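Local coordinates for protein cytosolic phospholipase A2 delta (Homo sapiens, PDB 5IZ5) that hydrolyses glycerophospholipids at the sn-2 position in a calcium-dependent manner, with a preference for linoleic acid at that position, at residues B[292-297]-B[666-671]; B[755-760]-B[782-787]. The protein carries 3 engineered substitutions. All coordinates share one frame; numbering follows the deposited sequence.

Contact 1: B[292-297]-B[666-671]. With SO4 (sulfate ion), chain N.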
loop_
_atom_site.group_PDB
_atom_site.type_symbol
_atom_site.label_atom_id
_atom_site.label_comp_id
_atom_site.label_asym_id
_atom_site.label_seq_id
_atom_site.Cartn_x
_atom_site.Cartn_y
_atom_site.Cartn_z
ATOM N N ALA B 292 18.164 3.808 7.368
ATOM C CA ALA B 292 19.431 4.537 7.445
ATOM C C ALA B 292 19.366 5.865 6.702
ATOM O O ALA B 292 19.805 6.887 7.221
ATOM C CB ALA B 292 20.565 3.682 6.895
ATOM N N GLU B 293 18.801 5.848 5.498
ATOM C CA GLU B 293 18.695 7.058 4.684
ATOM C C GLU B 293 17.852 8.151 5.350
ATOM O O GLU B 293 18.195 9.329 5.267
ATOM C CB GLU B 293 18.128 6.734 3.304
ATOM C CG GLU B 293 19.066 5.927 2.401
ATOM C CD GLU B 293 20.039 6.784 1.600
ATOM O OE1 GLU B 293 19.950 8.037 1.597
ATOM O OE2 GLU B 293 20.913 6.182 0.949
ATOM N N GLU B 294 16.762 7.770 6.015
ATOM C CA GLU B 294 15.927 8.760 6.704
ATOM C C GLU B 294 16.653 9.313 7.933
ATOM O O GLU B 294 16.592 10.506 8.195
ATOM C CB GLU B 294 14.556 8.192 7.101
ATOM C CG GLU B 294 13.681 9.215 7.829
ATOM C CD GLU B 294 12.206 8.836 7.930
ATOM O OE1 GLU B 294 11.743 7.945 7.182
ATOM O OE2 GLU B 294 11.500 9.450 8.765
ATOM N N GLN B 295 17.329 8.444 8.678
ATOM C CA GLN B 295 18.136 8.883 9.820
ATOM C C GLN B 295 19.213 9.878 9.398
ATOM O O GLN B 295 19.397 10.911 10.038
ATOM C CB GLN B 295 18.791 7.696 10.509
ATOM C CG GLN B 295 17.830 6.893 11.351
ATOM C CD GLN B 295 18.496 5.675 11.963
ATOM O OE1 GLN B 295 19.594 5.764 12.522
ATOM N NE2 GLN B 295 17.830 4.525 11.868
ATOM N N ALA B 296 19.913 9.562 8.311
ATOM C CA ALA B 296 20.917 10.465 7.759
ATOM C C ALA B 296 20.282 11.780 7.331
ATOM O O ALA B 296 20.830 12.853 7.585
ATOM C CB ALA B 296 21.633 9.813 6.589
ATOM N N PHE B 297 19.119 11.703 6.691
ATOM C CA PHE B 297 18.409 12.916 6.304
ATOM C C PHE B 297 18.103 13.786 7.526
ATOM O O PHE B 297 18.217 15.006 7.461
ATOM C CB PHE B 297 17.108 12.600 5.558
ATOM C CG PHE B 297 16.164 13.764 5.489
ATOM C CD1 PHE B 297 16.321 14.734 4.520
ATOM C CD2 PHE B 297 15.146 13.908 6.419
ATOM C CE1 PHE B 297 15.473 15.820 4.458
ATOM C CE2 PHE B 297 14.291 14.994 6.367
ATOM C CZ PHE B 297 14.453 15.951 5.384
ATOM N N PRO B 666 6.894 4.801 14.194
ATOM C CA PRO B 666 7.897 4.813 15.263
ATOM C C PRO B 666 9.221 5.449 14.836
ATOM O O PRO B 666 9.695 5.208 13.728
ATOM C CB PRO B 666 8.093 3.328 15.581
ATOM C CG PRO B 666 6.808 2.684 15.192
ATOM C CD PRO B 666 6.312 3.458 14.004
ATOM N N GLY B 667 9.798 6.267 15.711
ATOM C CA GLY B 667 11.057 6.933 15.416
ATOM C C GLY B 667 10.908 8.377 14.989
ATOM O O GLY B 667 11.836 9.161 15.155
ATOM N N ARG B 668 9.749 8.750 14.450
ATOM C CA ARG B 668 9.573 10.105 13.918
ATOM C C ARG B 668 9.433 11.179 15.012
ATOM O O ARG B 668 9.907 12.300 14.836
ATOM C CB ARG B 668 8.405 10.156 12.925
ATOM C CG ARG B 668 8.654 9.290 11.694
ATOM C CD ARG B 668 8.208 9.953 10.404
ATOM N NE ARG B 668 8.770 9.255 9.245
ATOM C CZ ARG B 668 8.097 8.458 8.417
ATOM N NH1 ARG B 668 6.795 8.238 8.576
ATOM N NH2 ARG B 668 8.736 7.873 7.408
ATOM N N ARG B 669 8.778 10.839 16.120
ATOM C CA ARG B 669 8.731 11.695 17.320
ATOM C C ARG B 669 8.325 13.134 17.036
ATOM O O ARG B 669 9.079 14.056 17.346
ATOM C CB ARG B 669 10.097 11.759 18.019
ATOM C CG ARG B 669 10.342 10.801 19.185
ATOM C CD ARG B 669 11.104 9.568 18.752
ATOM N NE ARG B 669 11.674 8.878 19.908
ATOM C CZ ARG B 669 12.600 7.920 19.848
ATOM N NH1 ARG B 669 13.082 7.500 18.679
ATOM N NH2 ARG B 669 13.046 7.372 20.972
ATOM N N LEU B 670 7.145 13.343 16.475
ATOM C CA LEU B 670 6.714 14.703 16.182
ATOM C C LEU B 670 6.355 15.476 17.438
ATOM O O LEU B 670 5.691 14.956 18.341
ATOM C CB LEU B 670 5.564 14.735 15.169
ATOM C CG LEU B 670 6.184 14.722 13.771
ATOM C CD1 LEU B 670 6.205 13.315 13.199
ATOM C CD2 LEU B 670 5.490 15.703 12.852
ATOM N N ASP B 671 6.834 16.717 17.476
ATOM C CA ASP B 671 6.575 17.640 18.575
ATOM C C ASP B 671 5.471 18.612 18.204
ATOM O O ASP B 671 4.621 18.922 19.029
ATOM C CB ASP B 671 7.855 18.405 18.922
ATOM C CG ASP B 671 8.964 17.484 19.369
ATOM O OD1 ASP B 671 8.754 16.764 20.365
ATOM O OD2 ASP B 671 10.036 17.472 18.726
HETATM S S SO4 N . 8.884 6.168 19.118
HETATM O O1 SO4 N . 8.380 7.445 18.572
HETATM O O2 SO4 N . 8.894 6.240 20.595
HETATM O O3 SO4 N . 7.988 5.065 18.704
HETATM O O4 SO4 N . 10.265 5.916 18.640
#

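Contact 2: B[755-760]-B[782-787]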
loop_
_atom_site.group_PDB
_atom_site.type_symbol
_atom_site.label_atom_id
_atom_site.label_comp_id
_atom_site.label_asym_id
_atom_site.label_seq_id
_atom_site.Cartn_x
_atom_site.Cartn_y
_atom_site.Cartn_z
ATOM N N GLU B 755 -10.634 46.851 -3.697
ATOM C CA GLU B 755 -10.056 45.525 -3.478
ATOM C C GLU B 755 -10.930 44.612 -2.601
ATOM O O GLU B 755 -10.459 43.602 -2.043
ATOM C CB GLU B 755 -8.667 45.713 -2.865
ATOM C CG GLU B 755 -7.695 46.475 -3.756
ATOM C CD GLU B 755 -6.995 45.593 -4.774
ATOM O OE1 GLU B 755 -5.783 45.801 -5.007
ATOM O OE2 GLU B 755 -7.649 44.693 -5.344
ATOM N N LEU B 756 -12.213 44.959 -2.513
ATOM C CA LEU B 756 -13.194 44.156 -1.796
ATOM C C LEU B 756 -13.471 42.828 -2.496
ATOM O O LEU B 756 -13.764 41.830 -1.839
ATOM C CB LEU B 756 -14.502 44.933 -1.655
ATOM C CG LEU B 756 -15.609 44.216 -0.869
ATOM C CD1 LEU B 756 -16.219 45.112 0.201
ATOM C CD2 LEU B 756 -16.674 43.666 -1.819
ATOM N N GLN B 757 -13.411 42.826 -3.826
ATOM C CA GLN B 757 -13.677 41.609 -4.603
ATOM C C GLN B 757 -12.683 40.488 -4.288
ATOM O O GLN B 757 -13.070 39.322 -4.221
ATOM C CB GLN B 757 -13.676 41.906 -6.108
ATOM C CG GLN B 757 -14.910 41.396 -6.850
ATOM C CD GLN B 757 -16.238 41.734 -6.177
ATOM O OE1 GLN B 757 -16.811 40.900 -5.472
ATOM N NE2 GLN B 757 -16.739 42.949 -6.399
ATOM N N GLY B 758 -11.416 40.847 -4.080
ATOM C CA GLY B 758 -10.365 39.880 -3.738
ATOM C C GLY B 758 -10.633 39.010 -2.517
ATOM O O GLY B 758 -10.062 37.924 -2.395
ATOM N N GLY B 759 -11.496 39.481 -1.615
ATOM C CA GLY B 759 -11.853 38.735 -0.406
ATOM C C GLY B 759 -13.203 38.050 -0.476
ATOM O O GLY B 759 -13.711 37.570 0.539
ATOM N N GLN B 760 -13.779 37.993 -1.672
ATOM C CA GLN B 760 -15.038 37.298 -1.893
ATOM C C GLN B 760 -14.727 35.908 -2.446
ATOM O O GLN B 760 -14.771 35.682 -3.657
ATOM C CB GLN B 760 -15.908 38.092 -2.871
ATOM C CG GLN B 760 -16.300 39.474 -2.366
ATOM C CD GLN B 760 -17.725 39.532 -1.844
ATOM O OE1 GLN B 760 -18.077 38.844 -0.883
ATOM N NE2 GLN B 760 -18.553 40.365 -2.469
ATOM N N PHE B 782 -8.528 30.986 -8.782
ATOM C CA PHE B 782 -7.288 30.394 -8.285
ATOM C C PHE B 782 -6.628 31.330 -7.280
ATOM O O PHE B 782 -6.289 30.916 -6.169
ATOM C CB PHE B 782 -6.325 30.130 -9.446
ATOM C CG PHE B 782 -5.009 29.535 -9.025
ATOM C CD1 PHE B 782 -4.795 28.163 -9.098
ATOM C CD2 PHE B 782 -3.978 30.342 -8.564
ATOM C CE1 PHE B 782 -3.583 27.606 -8.717
ATOM C CE2 PHE B 782 -2.763 29.792 -8.183
ATOM C CZ PHE B 782 -2.565 28.422 -8.261
ATOM N N GLU B 783 -6.457 32.590 -7.686
ATOM C CA GLU B 783 -5.766 33.594 -6.868
ATOM C C GLU B 783 -6.441 33.832 -5.524
ATOM O O GLU B 783 -5.770 33.904 -4.501
ATOM C CB GLU B 783 -5.619 34.920 -7.626
ATOM C CG GLU B 783 -4.541 34.899 -8.702
ATOM C CD GLU B 783 -3.132 34.776 -8.137
ATOM O OE1 GLU B 783 -2.787 35.536 -7.211
ATOM O OE2 GLU B 783 -2.360 33.919 -8.614
ATOM N N ARG B 784 -7.767 33.927 -5.524
ATOM C CA ARG B 784 -8.524 34.096 -4.281
ATOM C C ARG B 784 -8.258 32.984 -3.273
ATOM O O ARG B 784 -8.002 33.254 -2.099
ATOM C CB ARG B 784 -10.023 34.148 -4.565
ATOM C CG ARG B 784 -10.510 35.496 -5.073
ATOM C CD ARG B 784 -12.013 35.459 -5.311
ATOM N NE ARG B 784 -12.432 35.989 -6.609
ATOM C CZ ARG B 784 -13.307 36.972 -6.814
ATOM N NH1 ARG B 784 -13.878 37.623 -5.805
ATOM N NH2 ARG B 784 -13.601 37.308 -8.065
ATOM N N LEU B 785 -8.338 31.736 -3.728
ATOM C CA LEU B 785 -8.127 30.582 -2.848
ATOM C C LEU B 785 -6.690 30.556 -2.350
ATOM O O LEU B 785 -6.435 30.331 -1.167
ATOM C CB LEU B 785 -8.468 29.266 -3.567
ATOM C CG LEU B 785 -8.316 27.959 -2.780
ATOM C CD1 LEU B 785 -9.009 28.022 -1.431
ATOM C CD2 LEU B 785 -8.853 26.783 -3.585
ATOM N N LEU B 786 -5.755 30.784 -3.265
ATOM C CA LEU B 786 -4.339 30.811 -2.926
ATOM C C LEU B 786 -4.028 31.911 -1.908
ATOM O O LEU B 786 -3.396 31.652 -0.886
ATOM C CB LEU B 786 -3.505 31.034 -4.185
ATOM C CG LEU B 786 -1.992 31.072 -3.953
ATOM C CD1 LEU B 786 -1.414 29.667 -4.009
ATOM C CD2 LEU B 786 -1.313 31.975 -4.967
ATOM N N ARG B 787 -4.474 33.133 -2.196
ATOM C CA ARG B 787 -4.180 34.277 -1.328
ATOM C C ARG B 787 -4.875 34.152 0.025
ATOM O O ARG B 787 -4.308 34.522 1.049
ATOM C CB ARG B 787 -4.546 35.607 -1.997
ATOM C CG ARG B 787 -3.685 35.981 -3.192
ATOM C CD ARG B 787 -3.637 37.485 -3.426
ATOM N NE ARG B 787 -2.894 37.827 -4.639
ATOM C CZ ARG B 787 -3.426 38.072 -5.839
ATOM N NH1 ARG B 787 -4.740 38.023 -6.048
ATOM N NH2 ARG B 787 -2.623 38.367 -6.857
#

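Contact 1: B[292-297]-B[666-671]
Glu294 and Arg668 meet in a bidentate salt bridge, and this one pair makes the whole contact between the first turn of helix 292-313 and the loop that leads into strand 672-676. Arg668 offers its side rather than its end: NE gives a nearly straight bond to Glu294 OE2 at 2.8 Å, and Arg668 NH2 reaches Glu294 OE1 at 3.0 Å with an N-H...O angle of 167°. Each carboxylate oxygen uses its syn lone pair, and the carboxylate and guanidinium planes lie only 8° apart, so the two flat groups share almost one plane.

The chains arrive by different routes. Glu294 reaches straight across, CG anti to the backbone N (chi1 180°) and the chain extended beyond it, whereas Arg668 bends at its second torsion and meets the glutamate at about a right angle.

Further polar partners fix both groups. Tyr360 OH also bonds to Glu294 OE2, while Arg668 NH1 turns to Glu486 OE1 and to the carbonyl of Ser662. Leu463 and Leu465 of strand 463-471 pack against Glu294 and Arg668 respectively.

A sulfate ion, probably from the crystallisation liquor, sits beside the same loop. Gly667 N makes weak hydrogen bonds to it, the shorter to sulfate O4 at 3.0 Å, and that oxygen lies over one face of the Arg669 guanidinium, 3.1 Å above its plane.

Two opposite charges are thus buried together, with Glu486 as a second acid beside the same arginine; Arg668 is likely to keep both Glu294 and Glu486 ionised, and its directional bonds tie helix, loop and central sheet of the catalytic domain together.

Contact 2: B[755-760]-B[782-787]
The guanidinium of Arg784 comes obliquely to the carbonyls of Gln757 and Gln760, and the amide plane of Gln757 is turned 53° from it. The two side chains run side by side, pointing the same way, with Gln757 CG 4.0 Å from Arg784 NH1. On the helix itself, the carboxylate of Glu783 lies over one face of the Arg787 guanidinium, a charge pairing with no N-H aimed at the oxygen.

Across the contact the polar link is slight: Arg784 NH1 makes a weak, strongly bent hydrogen bond to Gln760 O at 3.0 Å, the angle 123°. Beyond that bond, much of the touching is Arg784's aliphatic chain on backbone carbonyls: Arg784 CG lies 3.6 Å from Gly758 O, and Arg784 CD is 3.2 Å from Gln760 O. The stronger polar partner of Arg784 is Glu780, one turn back on the helix, which takes NH2 in a salt bridge. With an alanine in place of Arg784, Glu780 would probably lose its mate and the Gln760 carbonyl this weak donor.

The short 3-10 turn around Gln757 and Gly758 thus rests at the surface against helix 779-794, near the C-terminus of the catalytic domain, while Phe782, Leu785 and Leu786 bury their side chains against helices 335-351 and 386-397: an amphipathic helix whose polar side meets a loop.

Overall arrangement
Both contacts set a loop against a helix within the catalytic domain, but they use different helices and lie far apart, with nearest atoms about 23 Å from each other and no touch. Contact 1 is buried, near the central mixed sheet, and joins segments distant in sequence. Contact 2 sits at the surface, its centre about 38 Å from that of the chain, and closes a short span near the C-terminus. Each depends on one arginine. In the interior it finds a carboxylate across the contact; at the surface its acid belongs to its own helix, and the loop offers mainly backbone carbonyls. The buried contact covers less area yet has the stronger bonds.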